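Local coordinates for protein CBIX (Paracoccus pantotrophus, PDB 4CCS) that probably catalyses the last step of siroheme biosynthesis, the insertion of ferrous iron into sirohydrochlorin, at residues A[121-126]-A[169-174]; A[8-13]-A[42-47]. All blocks are in the same frame, centred on the assembly; numbering follows the deposited sequence.

Overall arrangement
Two lobes, each built on a four-stranded parallel sheet with strand order 2-1-3-4, give this chain the plan of a chelatase, and each contact samples one lobe. Contact 2 joins strands 4-9 and 38-43 at their C-terminal ends, where the active sites of chelatases generally lie; contact 1 joins the opposite, N-terminal end of strand 121-126 to the loop that leads into strand 175-179. Strands 4-9 and 121-126 hold the same place in their sheets. The contact centres lie 31 Å apart, on opposite sides of the chain's centre, with nearest atoms about 12 Å apart. 1,2-Ethanediol, probably from the crystallisation liquor, sits at contact 2; contact 1 combines one backbone hydrogen bond with surface packing.

Contact 1 (A[121-126]-A[169-174]); sequences RLLVAA and RDLPER
Arg-121 meets Leu-171, Pro-172 and Arg-174 where a parallel sheet of the chelatase fold begins: the first residue of strand 121-126 lies against the loop that runs from helix 164-167 to strand 175-179. The backbone makes the first tie. Arg-121 N donates to Arg-174 O at 3.1 Å, with an almost straight N-H...O angle of 177°. Backbone hydrogen bonds of Arg-121 and Leu-123 with Ile-176 carry the pairing into the sheet.

The arginine side chain then shows how one long residue can lay its carbons and its guanidinium face against a leucine and still send NH1 to a single hydroxyl. Its CB faces the loop, 3.8 Å from Arg-174 O and 4.2 Å from Pro-172 CG. CG, anti to the backbone N (chi1 178°), already approaches Leu-171 CD2, at 3.9 Å. A bend at chi2 (69°) places CD, and beyond it NE comes to 3.6 Å from the same Leu-171 CD2. CZ and NH2 each lie 3.5 Å from that methyl, while NH1 turns to a hydrogen bond with Thr-154 OG1. The side chain thus links the loop before strand 175-179 to the neighbouring strand 152-157.

Deeper in, Leu-171 uses its other branch: CD1 lies 4.4 Å from Leu-123 CD2; the Leu-123 side chain also packs on Ile-164 and Ala-167 of helix 164-167. The Leu-171 and Arg-121 side chains cross at about a right angle, and Leu-171 CD2 rests 3.3 Å above the guanidinium plane of Arg-121, offset toward its rim.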
ATOM      1  N   ARG A 121      -7.763 -12.609  16.426  1.00 22.65           N
ATOM      2  CA  ARG A 121      -8.725 -11.910  15.583  1.00 21.67           C
ATOM      3  C   ARG A 121      -7.942 -10.892  14.732  1.00 23.49           C
ATOM      4  O   ARG A 121      -7.095 -10.173  15.270  1.00 22.32           O
ATOM      5  CB  ARG A 121      -9.762 -11.218  16.494  1.00 22.52           C
ATOM      6  CG  ARG A 121     -10.820 -10.390  15.810  1.00 35.97           C
ATOM      7  CD  ARG A 121     -11.821 -11.222  15.021  1.00 50.44           C
ATOM      8  NE  ARG A 121     -13.057 -10.485  14.750  1.00 52.71           N
ATOM      9  CZ  ARG A 121     -13.181  -9.554  13.811  1.00 60.90           C
ATOM     10  NH1 ARG A 121     -12.136  -9.213  13.059  1.00 32.70           N
ATOM     11  NH2 ARG A 121     -14.335  -8.920  13.647  1.00 48.54           N
ATOM     12  N   LEU A 122      -8.239 -10.824  13.420  1.00 18.62           N
ATOM     13  CA  LEU A 122      -7.540  -9.920  12.506  1.00 18.19           C
ATOM     14  C   LEU A 122      -8.383  -8.780  11.990  1.00 19.99           C
ATOM     15  O   LEU A 122      -9.542  -8.979  11.638  1.00 20.25           O
ATOM     16  CB  LEU A 122      -6.933 -10.699  11.322  1.00 18.18           C
ATOM     17  CG  LEU A 122      -6.000 -11.855  11.707  1.00 21.72           C
ATOM     18  CD1 LEU A 122      -5.477 -12.545  10.469  1.00 21.48           C
ATOM     19  CD2 LEU A 122      -4.854 -11.372  12.609  1.00 22.45           C
ATOM     20  N   LEU A 123      -7.790  -7.577  11.939  1.00 16.27           N
ATOM     21  CA  LEU A 123      -8.442  -6.384  11.397  1.00 15.87           C
ATOM     22  C   LEU A 123      -7.551  -5.724  10.338  1.00 18.91           C
ATOM     23  O   LEU A 123      -6.439  -5.280  10.636  1.00 19.09           O
ATOM     24  CB  LEU A 123      -8.814  -5.388  12.506  1.00 16.14           C
ATOM     25  CG  LEU A 123      -9.539  -4.107  12.074  1.00 19.98           C
ATOM     26  CD1 LEU A 123     -10.970  -4.404  11.562  1.00 20.90           C
ATOM     27  CD2 LEU A 123      -9.578  -3.123  13.223  1.00 21.89           C
ATOM     28  N   VAL A 124      -8.048  -5.673   9.108  1.00 14.87           N
ATOM     29  CA  VAL A 124      -7.337  -5.044   7.998  1.00 14.49           C
ATOM     30  C   VAL A 124      -7.909  -3.618   7.937  1.00 18.90           C
ATOM     31  O   VAL A 124      -9.108  -3.451   7.675  1.00 18.48           O
ATOM     32  CB  VAL A 124      -7.536  -5.824   6.669  1.00 16.39           C
ATOM     33  CG1 VAL A 124      -6.982  -5.043   5.476  1.00 16.34           C
ATOM     34  CG2 VAL A 124      -6.920  -7.224   6.749  1.00 15.82           C
ATOM     35  N   ALA A 125      -7.076  -2.608   8.248  1.00 15.57           N
ATOM     36  CA  ALA A 125      -7.515  -1.203   8.221  1.00 15.24           C
ATOM     37  C   ALA A 125      -7.035  -0.541   6.941  1.00 17.70           C
ATOM     38  O   ALA A 125      -5.857  -0.610   6.627  1.00 17.49           O
ATOM     39  CB  ALA A 125      -6.977  -0.461   9.441  1.00 16.02           C
ATOM     40  N   ALA A 126      -7.940   0.081   6.176  1.00 13.54           N
ATOM     41  CA  ALA A 126      -7.554   0.683   4.909  1.00 13.90           C
ATOM     42  C   ALA A 126      -8.305   1.987   4.654  1.00 17.32           C
ATOM     43  O   ALA A 126      -9.320   2.256   5.303  1.00 16.73           O
ATOM     44  CB  ALA A 126      -7.800  -0.313   3.770  1.00 14.53           C
ATOM     45  N   ARG A 169     -14.328  -1.954  17.240  1.00 20.20           N
ATOM     46  CA  ARG A 169     -15.015  -1.978  18.538  1.00 21.03           C
ATOM     47  C   ARG A 169     -15.428  -3.416  18.926  1.00 26.62           C
ATOM     48  O   ARG A 169     -15.684  -4.239  18.052  1.00 26.19           O
ATOM     49  CB  ARG A 169     -16.225  -1.005  18.527  1.00 21.53           C
ATOM     50  CG  ARG A 169     -16.830  -0.729  19.915  1.00 29.84           C
ATOM     51  CD  ARG A 169     -17.869   0.373  19.895  1.00 39.71           C
ATOM     52  NE  ARG A 169     -17.247   1.698  19.918  1.00 55.79           N
ATOM     53  CZ  ARG A 169     -17.294   2.568  18.915  1.00 72.28           C
ATOM     54  NH1 ARG A 169     -17.957   2.275  17.802  1.00 63.85           N
ATOM     55  NH2 ARG A 169     -16.692   3.744  19.021  1.00 54.82           N
ATOM     56  N   ASP A 170     -15.432  -3.719  20.237  1.00 26.13           N
ATOM     57  CA  ASP A 170     -15.822  -5.012  20.821  1.00 27.06           C
ATOM     58  C   ASP A 170     -14.998  -6.219  20.301  1.00 30.89           C
ATOM     59  O   ASP A 170     -15.522  -7.331  20.184  1.00 30.08           O
ATOM     60  CB  ASP A 170     -17.345  -5.250  20.665  1.00 29.46           C
ATOM     61  CG  ASP A 170     -18.178  -4.141  21.267  1.00 37.46           C
ATOM     62  OD1 ASP A 170     -17.919  -3.772  22.431  1.00 36.78           O
ATOM     63  OD2 ASP A 170     -19.060  -3.609  20.558  1.00 47.33           O
ATOM     64  N   LEU A 171     -13.697  -6.009  20.044  1.00 26.66           N
ATOM     65  CA  LEU A 171     -12.800  -7.094  19.648  1.00 26.25           C
ATOM     66  C   LEU A 171     -12.038  -7.529  20.904  1.00 31.00           C
ATOM     67  O   LEU A 171     -11.942  -6.726  21.836  1.00 31.13           O
ATOM     68  CB  LEU A 171     -11.819  -6.666  18.529  1.00 25.80           C
ATOM     69  CG  LEU A 171     -12.434  -6.295  17.165  1.00 29.90           C
ATOM     70  CD1 LEU A 171     -11.348  -5.930  16.157  1.00 30.05           C
ATOM     71  CD2 LEU A 171     -13.263  -7.432  16.598  1.00 32.71           C
ATOM     72  N   PRO A 172     -11.501  -8.777  20.955  1.00 27.71           N
ATOM     73  CA  PRO A 172     -10.764  -9.201  22.152  1.00 27.66           C
ATOM     74  C   PRO A 172      -9.364  -8.582  22.234  1.00 30.85           C
ATOM     75  O   PRO A 172      -8.923  -7.889  21.313  1.00 30.16           O
ATOM     76  CB  PRO A 172     -10.690 -10.726  21.998  1.00 29.53           C
ATOM     77  CG  PRO A 172     -10.837 -10.969  20.550  1.00 33.23           C
ATOM     78  CD  PRO A 172     -11.796  -9.930  20.082  1.00 28.62           C
ATOM     79  N   GLU A 173      -8.662  -8.847  23.342  1.00 26.93           N
ATOM     80  CA  GLU A 173      -7.292  -8.391  23.562  1.00 26.80           C
ATOM     81  C   GLU A 173      -6.344  -9.026  22.527  1.00 29.57           C
ATOM     82  O   GLU A 173      -5.416  -8.364  22.058  1.00 28.96           O
ATOM     83  CB  GLU A 173      -6.845  -8.795  24.964  1.00 28.72           C
ATOM     84  CG  GLU A 173      -6.693  -7.623  25.909  1.00 45.65           C
ATOM     85  CD  GLU A 173      -5.859  -7.989  27.117  1.00 67.54           C
ATOM     86  OE1 GLU A 173      -6.385  -8.702  28.003  1.00 53.42           O
ATOM     87  OE2 GLU A 173      -4.659  -7.631  27.141  1.00 68.17           O
ATOM     88  N   ARG A 174      -6.589 -10.312  22.176  1.00 25.51           N
ATOM     89  CA  ARG A 174      -5.784 -11.047  21.194  1.00 25.57           C
ATOM     90  C   ARG A 174      -6.316 -10.742  19.820  1.00 25.38           C
ATOM     91  O   ARG A 174      -7.141 -11.472  19.255  1.00 24.21           O
ATOM     92  CB  ARG A 174      -5.753 -12.560  21.486  1.00 27.08           C
ATOM     93  CG  ARG A 174      -4.831 -12.918  22.627  1.00 37.11           C
ATOM     94  CD  ARG A 174      -4.889 -14.394  22.930  1.00 39.98           C
ATOM     95  NE  ARG A 174      -3.949 -14.745  23.994  1.00 48.76           N
ATOM     96  CZ  ARG A 174      -3.465 -15.964  24.192  1.00 57.36           C
ATOM     97  NH1 ARG A 174      -3.840 -16.970  23.410  1.00 38.30           N
ATOM     98  NH2 ARG A 174      -2.602 -16.189  25.173  1.00 44.75           N
TER

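Contact 2 (A[8-13]-A[42-47]); sequences VAHGQP and ATLAMP. With EDO (1,2-ethanediol), chain D.
Ala-9 pairs with both neighbours of Thr-43: its N donates to Ala-42 O and its O accepts from Leu-44 N, each at 2.9 Å. These bonds align strands 4-9 and 38-43 in parallel, the two strands of a beta-alpha-beta unit whose helix is 16-30.

Where the strands end, 1,2-ethanediol, probably from the crystallisation liquor, sits against the loop that follows strand 4-9. His-10 ND1 and the diol's O2 are hydrogen-bonded at 2.8 Å, the oxygen lying in the ring plane at its edge, and Gly-11 N donates to the same O2 at 2.9 Å. Phe-63 stacks on the imidazole and Phe-69 meets it edge-to-face. A water bridges the two segments, accepting from Thr-43 OG1 at 2.7 Å and donating to His-10 O. With OG1 anti to its backbone N (chi1 175°), Thr-43 also accepts from Ala-45 N at 3.2 Å, forming an ST turn within a type I beta turn.

Packing completes the join. Val-8 CG1 touches Leu-44 CG at 3.7 Å, the side chains crossing at about a right angle, and Gly-11 CA comes to 3.5 Å from Ala-45 N.

Two nitrogens converging on one oxygen show that the strand ends can hold a small hydroxyl group, which is consistent with the strand-end location of chelatase active sites.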
ATOM      1  N   VAL A   8       6.016   5.569  -8.313  1.00 17.42           N
ATOM      2  CA  VAL A   8       5.229   6.783  -8.089  1.00 16.38           C
ATOM      3  C   VAL A   8       4.267   6.660  -6.916  1.00 18.94           C
ATOM      4  O   VAL A   8       3.440   5.750  -6.882  1.00 18.41           O
ATOM      5  CB  VAL A   8       4.505   7.203  -9.402  1.00 19.74           C
ATOM      6  CG1 VAL A   8       3.609   8.425  -9.192  1.00 19.31           C
ATOM      7  CG2 VAL A   8       5.512   7.471 -10.522  1.00 19.34           C
ATOM      8  N   ALA A   9       4.355   7.606  -5.979  1.00 15.82           N
ATOM      9  CA  ALA A   9       3.430   7.682  -4.854  1.00 15.75           C
ATOM     10  C   ALA A   9       2.423   8.812  -5.074  1.00 20.53           C
ATOM     11  O   ALA A   9       2.746   9.826  -5.718  1.00 18.30           O
ATOM     12  CB  ALA A   9       4.192   7.940  -3.572  1.00 16.19           C
ATOM     13  N   HIS A  10       1.215   8.652  -4.511  1.00 17.58           N
ATOM     14  CA  HIS A  10       0.205   9.711  -4.486  1.00 18.11           C
ATOM     15  C   HIS A  10       0.766  10.823  -3.604  1.00 21.92           C
ATOM     16  O   HIS A  10       1.435  10.538  -2.613  1.00 20.75           O
ATOM     17  CB  HIS A  10      -1.094   9.225  -3.812  1.00 19.32           C
ATOM     18  CG  HIS A  10      -2.111   8.711  -4.771  1.00 22.99           C
ATOM     19  ND1 HIS A  10      -2.486   9.437  -5.885  1.00 25.03           N
ATOM     20  CD2 HIS A  10      -2.806   7.553  -4.746  1.00 24.75           C
ATOM     21  CE1 HIS A  10      -3.374   8.684  -6.517  1.00 24.66           C
ATOM     22  NE2 HIS A  10      -3.602   7.547  -5.860  1.00 24.80           N
ATOM     23  N   GLY A  11       0.500  12.087  -3.931  1.00 19.73           N
ATOM     24  CA  GLY A  11       1.006  13.117  -3.023  1.00 18.76           C
ATOM     25  C   GLY A  11       0.068  13.259  -1.817  1.00 20.01           C
ATOM     26  O   GLY A  11      -1.079  12.795  -1.852  1.00 19.33           O
ATOM     27  N   GLN A  12       0.564  13.885  -0.751  1.00 15.30           N
ATOM     28  CA  GLN A  12      -0.227  14.166   0.449  1.00 15.11           C
ATOM     29  C   GLN A  12       0.012  15.635   0.818  1.00 18.92           C
ATOM     30  O   GLN A  12       1.011  16.192   0.351  1.00 16.54           O
ATOM     31  CB  GLN A  12       0.180  13.229   1.609  1.00 16.47           C
ATOM     32  CG  GLN A  12      -0.268  11.773   1.396  1.00 20.38           C
ATOM     33  CD  GLN A  12      -1.762  11.615   1.535  1.00 24.97           C
ATOM     34  OE1 GLN A  12      -2.294  11.607   2.637  1.00 23.51           O
ATOM     35  NE2 GLN A  12      -2.490  11.598   0.430  1.00 20.06           N
ATOM     36  N   PRO A  13      -0.846  16.254   1.674  1.00 18.40           N
ATOM     37  CA  PRO A  13      -0.610  17.656   2.081  1.00 18.74           C
ATOM     38  C   PRO A  13       0.703  17.806   2.856  1.00 22.24           C
ATOM     39  O   PRO A  13       1.235  16.826   3.391  1.00 21.26           O
ATOM     40  CB  PRO A  13      -1.822  17.980   2.966  1.00 20.49           C
ATOM     41  CG  PRO A  13      -2.882  17.039   2.498  1.00 24.75           C
ATOM     42  CD  PRO A  13      -2.153  15.773   2.177  1.00 19.91           C
ATOM     43  N   ALA A  42       9.390   8.893  -7.109  1.00 19.05           N
ATOM     44  CA  ALA A  42       8.743  10.204  -7.202  1.00 19.60           C
ATOM     45  C   ALA A  42       7.430  10.251  -6.440  1.00 22.01           C
ATOM     46  O   ALA A  42       6.693   9.263  -6.383  1.00 19.87           O
ATOM     47  CB  ALA A  42       8.488  10.560  -8.670  1.00 20.81           C
ATOM     48  N   THR A  43       7.128  11.426  -5.877  1.00 17.80           N
ATOM     49  CA  THR A  43       5.842  11.680  -5.241  1.00 16.53           C
ATOM     50  C   THR A  43       5.132  12.701  -6.094  1.00 19.27           C
ATOM     51  O   THR A  43       5.752  13.686  -6.511  1.00 16.45           O
ATOM     52  CB  THR A  43       5.948  12.136  -3.780  1.00 20.01           C
ATOM     53  OG1 THR A  43       4.613  12.447  -3.354  1.00 18.99           O
ATOM     54  CG2 THR A  43       6.849  13.368  -3.590  1.00 16.93           C
ATOM     55  N   LEU A  44       3.830  12.487  -6.336  1.00 17.64           N
ATOM     56  CA  LEU A  44       3.023  13.427  -7.108  1.00 17.73           C
ATOM     57  C   LEU A  44       2.820  14.761  -6.360  1.00 20.65           C
ATOM     58  O   LEU A  44       2.310  15.712  -6.957  1.00 20.54           O
ATOM     59  CB  LEU A  44       1.695  12.790  -7.566  1.00 17.63           C
ATOM     60  CG  LEU A  44       1.835  11.590  -8.529  1.00 21.26           C
ATOM     61  CD1 LEU A  44       0.488  10.983  -8.843  1.00 20.58           C
ATOM     62  CD2 LEU A  44       2.578  11.974  -9.823  1.00 23.60           C
ATOM     63  N   ALA A  45       3.268  14.853  -5.075  1.00 15.18           N
ATOM     64  CA  ALA A  45       3.198  16.129  -4.318  1.00 15.61           C
ATOM     65  C   ALA A  45       4.316  17.081  -4.804  1.00 19.36           C
ATOM     66  O   ALA A  45       4.264  18.283  -4.543  1.00 18.23           O
ATOM     67  CB  ALA A  45       3.347  15.877  -2.815  1.00 16.36           C
ATOM     68  N   MET A  46       5.331  16.535  -5.505  1.00 17.63           N
ATOM     69  CA  MET A  46       6.465  17.304  -5.988  1.00 19.17           C
ATOM     70  C   MET A  46       6.178  17.810  -7.401  1.00 25.32           C
ATOM     71  O   MET A  46       5.848  16.990  -8.271  1.00 24.89           O
ATOM     72  CB  MET A  46       7.749  16.437  -5.927  1.00 22.33           C
ATOM     73  CG  MET A  46       9.041  17.204  -6.139  1.00 27.62           C
ATOM     74  SD  MET A  46       9.346  18.483  -4.894  1.00 32.69           S
ATOM     75  CE  MET A  46      10.081  17.531  -3.573  1.00 29.03           C
ATOM     76  N   PRO A  47       6.263  19.158  -7.646  1.00 22.84           N
ATOM     77  CA  PRO A  47       6.053  19.639  -9.019  1.00 23.20           C
ATOM     78  C   PRO A  47       7.188  19.076  -9.891  1.00 28.74           C
ATOM     79  O   PRO A  47       8.327  18.934  -9.419  1.00 28.76           O
ATOM     80  CB  PRO A  47       6.113  21.178  -8.903  1.00 25.33           C
ATOM     81  CG  PRO A  47       6.528  21.472  -7.512  1.00 29.41           C
ATOM     82  CD  PRO A  47       6.201  20.271  -6.678  1.00 24.47           C
TER
HETATM   83  C1  EDO D1229      -2.120  14.112  -5.050  1.00 45.76           C
HETATM   84  O1  EDO D1229      -0.788  14.572  -5.285  1.00 47.07           O
HETATM   85  C2  EDO D1229      -2.480  13.061  -6.093  1.00 42.56           C
HETATM   86  O2  EDO D1229      -1.513  12.021  -6.046  1.00 37.66           O
HETATM   87  O   HOH W   1       3.836  11.171  -1.102  1.00 18.05           O